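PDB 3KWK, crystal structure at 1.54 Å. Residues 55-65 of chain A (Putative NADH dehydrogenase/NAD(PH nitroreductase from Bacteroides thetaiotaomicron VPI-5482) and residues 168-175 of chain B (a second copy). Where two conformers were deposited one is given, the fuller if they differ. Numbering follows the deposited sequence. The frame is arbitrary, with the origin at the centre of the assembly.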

# COMPACT_ATOMS: atom_id res chain seq x y z
N GLU A 55 12.03 7.80 0.09
CA GLU A 55 12.46 9.16 -0.20
C GLU A 55 11.40 9.77 -1.10
O GLU A 55 10.99 9.14 -2.08
CB GLU A 55 13.85 9.14 -0.89
CG GLU A 55 14.99 8.50 -0.08
CD GLU A 55 15.47 9.31 1.13
OE1 GLU A 55 15.17 10.51 1.27
OE2 GLU A 55 16.14 8.68 1.98
N PHE A 56 10.97 11.01 -0.79
CA PHE A 56 9.93 11.65 -1.59
C PHE A 56 10.46 12.90 -2.25
O PHE A 56 11.08 13.75 -1.59
CB PHE A 56 8.75 12.03 -0.69
CG PHE A 56 8.22 10.86 0.10
CD1 PHE A 56 7.31 9.98 -0.47
CD2 PHE A 56 8.69 10.60 1.38
CE1 PHE A 56 6.84 8.88 0.23
CE2 PHE A 56 8.24 9.50 2.07
CZ PHE A 56 7.32 8.65 1.51
N VAL A 57 10.21 13.04 -3.54
CA VAL A 57 10.57 14.28 -4.26
C VAL A 57 9.25 14.97 -4.57
O VAL A 57 8.42 14.45 -5.29
CB VAL A 57 11.41 14.05 -5.52
CG1 VAL A 57 11.85 15.37 -6.19
CG2 VAL A 57 12.63 13.17 -5.24
N VAL A 58 9.08 16.17 -4.02
CA VAL A 58 7.92 17.00 -4.29
C VAL A 58 8.29 17.90 -5.45
O VAL A 58 9.20 18.69 -5.31
CB VAL A 58 7.55 17.86 -3.06
CG1 VAL A 58 6.34 18.77 -3.44
CG2 VAL A 58 7.32 16.94 -1.84
N VAL A 59 7.62 17.74 -6.58
CA VAL A 59 7.98 18.47 -7.79
C VAL A 59 6.90 19.55 -8.04
O VAL A 59 5.73 19.21 -8.27
CB VAL A 59 8.12 17.58 -9.03
CG1 VAL A 59 8.46 18.41 -10.28
CG2 VAL A 59 9.23 16.48 -8.82
N SER A 60 7.32 20.80 -8.03
CA SER A 60 6.45 21.95 -8.30
C SER A 60 6.95 22.80 -9.46
O SER A 60 6.33 23.83 -9.79
CB SER A 60 6.39 22.81 -7.05
OG SER A 60 7.70 23.22 -6.70
N ASP A 61 8.12 22.45 -10.01
CA ASP A 61 8.69 23.14 -11.15
C ASP A 61 7.96 22.75 -12.45
O ASP A 61 7.98 21.60 -12.89
CB ASP A 61 10.18 22.83 -11.27
CG ASP A 61 10.83 23.60 -12.42
OD1 ASP A 61 10.71 23.19 -13.60
OD2 ASP A 61 11.44 24.65 -12.14
N ARG A 62 7.30 23.75 -13.04
CA ARG A 62 6.50 23.61 -14.25
C ARG A 62 7.26 22.95 -15.34
O ARG A 62 6.77 22.04 -16.01
CB ARG A 62 6.07 25.03 -14.68
CG ARG A 62 5.16 25.09 -15.90
CD ARG A 62 3.76 24.61 -15.56
NE ARG A 62 3.58 23.17 -15.73
CZ ARG A 62 2.87 22.39 -14.93
NH1 ARG A 62 2.29 22.87 -13.84
NH2 ARG A 62 2.73 21.11 -15.21
N ALA A 63 8.49 23.39 -15.58
CA ALA A 63 9.29 22.78 -16.65
C ALA A 63 9.63 21.31 -16.42
O ALA A 63 9.63 20.54 -17.39
CB ALA A 63 10.60 23.61 -16.91
N LYS A 64 9.95 20.92 -15.17
CA LYS A 64 10.26 19.53 -14.90
C LYS A 64 9.01 18.67 -15.09
O LYS A 64 9.05 17.57 -15.60
CB LYS A 64 10.80 19.26 -13.48
CG LYS A 64 12.23 19.54 -13.23
CD LYS A 64 12.58 19.17 -11.78
CE LYS A 64 13.90 19.75 -11.42
NZ LYS A 64 14.79 19.55 -12.54
N LEU A 65 7.90 19.19 -14.58
CA LEU A 65 6.62 18.48 -14.67
C LEU A 65 6.26 18.22 -16.14
O LEU A 65 5.91 17.10 -16.52
CB LEU A 65 5.52 19.29 -13.99
CG LEU A 65 5.51 19.32 -12.45
CD1 LEU A 65 4.55 20.40 -11.89
CD2 LEU A 65 5.18 17.96 -11.80
N LYS B 168 14.18 14.75 6.59
CA LYS B 168 15.31 14.48 5.72
C LYS B 168 14.91 13.67 4.48
O LYS B 168 15.65 13.64 3.50
CB LYS B 168 16.41 13.72 6.47
CG LYS B 168 16.93 14.41 7.72
CD LYS B 168 18.13 13.69 8.33
CE LYS B 168 17.77 12.30 8.81
NZ LYS B 168 16.70 12.34 9.84
N LYS B 169 13.76 13.01 4.55
CA LYS B 169 13.27 12.18 3.45
C LYS B 169 12.37 12.97 2.47
O LYS B 169 11.77 12.36 1.58
CB LYS B 169 12.51 10.95 4.00
CG LYS B 169 13.27 9.99 4.94
CD LYS B 169 14.29 9.15 4.19
CE LYS B 169 14.38 7.66 4.66
NZ LYS B 169 15.09 6.74 3.65
N ILE B 170 12.25 14.30 2.65
CA ILE B 170 11.53 15.18 1.74
C ILE B 170 12.52 16.00 0.94
O ILE B 170 13.41 16.63 1.51
CB ILE B 170 10.56 16.12 2.47
CG1 ILE B 170 9.55 15.26 3.26
CG2 ILE B 170 9.85 17.07 1.47
CD1 ILE B 170 8.76 16.04 4.28
N HIS B 171 12.37 15.96 -0.39
CA HIS B 171 13.24 16.64 -1.34
C HIS B 171 12.34 17.51 -2.22
O HIS B 171 11.30 17.08 -2.64
CB HIS B 171 14.03 15.63 -2.19
CG HIS B 171 14.72 14.58 -1.36
ND1 HIS B 171 16.06 14.65 -1.03
CD2 HIS B 171 14.25 13.47 -0.76
CE1 HIS B 171 16.38 13.60 -0.28
NE2 HIS B 171 15.29 12.88 -0.07
N TYR B 172 12.71 18.77 -2.41
CA TYR B 172 11.97 19.65 -3.31
C TYR B 172 12.65 19.78 -4.67
O TYR B 172 13.76 20.31 -4.79
CB TYR B 172 11.80 21.01 -2.63
CG TYR B 172 10.93 20.91 -1.42
CD1 TYR B 172 9.55 20.77 -1.57
CD2 TYR B 172 11.44 20.88 -0.13
CE1 TYR B 172 8.71 20.63 -0.47
CE2 TYR B 172 10.60 20.75 0.99
CZ TYR B 172 9.24 20.62 0.80
OH TYR B 172 8.36 20.49 1.88
N ASN B 173 11.96 19.28 -5.72
CA ASN B 173 12.29 19.38 -7.14
C ASN B 173 13.46 18.54 -7.58
O ASN B 173 13.41 17.95 -8.65
CB ASN B 173 12.45 20.83 -7.64
CG ASN B 173 11.11 21.59 -7.70
OD1 ASN B 173 10.13 21.06 -8.21
ND2 ASN B 173 11.07 22.81 -7.18
N GLN B 174 14.51 18.50 -6.76
CA GLN B 174 15.68 17.64 -7.02
C GLN B 174 16.24 17.14 -5.67
O GLN B 174 16.00 17.73 -4.62
CB GLN B 174 16.68 18.34 -7.90
CG GLN B 174 17.68 19.14 -7.22
CD GLN B 174 18.85 19.48 -8.14
OE1 GLN B 174 20.04 19.08 -7.91
NE2 GLN B 174 18.53 20.21 -9.23
N TYR B 175 16.94 16.01 -5.72
CA TYR B 175 17.37 15.28 -4.54
C TYR B 175 18.23 16.05 -3.53
O TYR B 175 19.21 16.62 -3.99
CB TYR B 175 18.13 14.03 -4.98
CG TYR B 175 18.06 12.98 -3.90
CD1 TYR B 175 16.88 12.24 -3.69
CD2 TYR B 175 19.13 12.73 -3.05
CE1 TYR B 175 16.81 11.30 -2.72
CE2 TYR B 175 19.03 11.74 -2.07
CZ TYR B 175 17.88 11.06 -1.90
OH TYR B 175 17.79 10.08 -0.93
OXT TYR B 175 18.00 16.09 -2.28
O HOH W 1 17.31 11.56 2.81
O HOH W 2 9.02 25.28 -7.87

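The C-terminal stretch of chain B pairs a short strand, 170-172, in parallel with strand 55-59 of chain A. The two strands run in nearly the same direction, with 28° between them. The two stretches together bury 739 Å², both sides summed. Asn173(B), Glu55(A) and Lys169(B) cover the most surface. They sit near the ends of the pairing, and the backbone ladder lies between them.

The ladder has four hydrogen bonds. Phe56(A) N donates to Lys169(B) O at 2.8 Å, and His171(B) N donates to Phe56(A) O at 2.8 Å. Val58(A) N then donates to His171(B) O at 2.8 Å, and Asn173(B) N to Val58(A) O at 2.9 Å. This is the usual parallel pattern: Phe56(A) and Val58(A) each use both N and O, reaching the residues before and after their bridge partners. Two CA-H...O contacts supplement it, one of them from Val57(A) CA to His171(B) O at 3.3 Å.

Glu55(A) begins the contact with charge. Its CA-to-CB bond points sideways, but the carboxylate comes nearer to chain B. OE2 forms a salt bridge with Lys169(B) NZ at 2.8 Å. OE1 accepts from His171(B) NE2 at 2.7 Å, in a nearly straight bond at the edge of the imidazole ring. The other ring nitrogen, His171(B) ND1, donates to the terminal carboxylate at Tyr175(B) OXT, 2.7 Å away. The histidine therefore lies between two carboxylates, with both ring nitrogens donating. Water 1 joins Glu55(A) OE1, at 2.8 Å, to Lys168(B) O, at 2.7 Å, and donates to both.

On the sheet face that carries Phe56(A), Val58(A), Ile170(B) and Tyr172(B), the packing is apolar. Val58(A) CG2 meets Ile170(B) CG2 at 4.2 Å. Val58(A) CB lies 3.8 Å from Tyr172(B) CD1.

Asn173(B) closes the other end, just past its strand. Its side chain continues the bonding beyond the ladder. OD1 accepts two backbone hydrogens, from Ser60(A) N at 2.8 Å and from Asp61(A) N at 3.0 Å. One amide oxygen thus serves two successive NH groups where chain A leaves its strand. Water 2 links Asn173(B) ND2, at 3.3 Å, with Ser60(A) OG, at 2.7 Å. Asp61(A) also caps the following helix, its OD1 accepting from Lys64(A) N at 2.9 Å. From that helix, Lys64(A) CE packs 3.3 Å from Asn173(B) O. This carbonyl oxygen is buried by the contact and has no hydrogen-bond partner in the model.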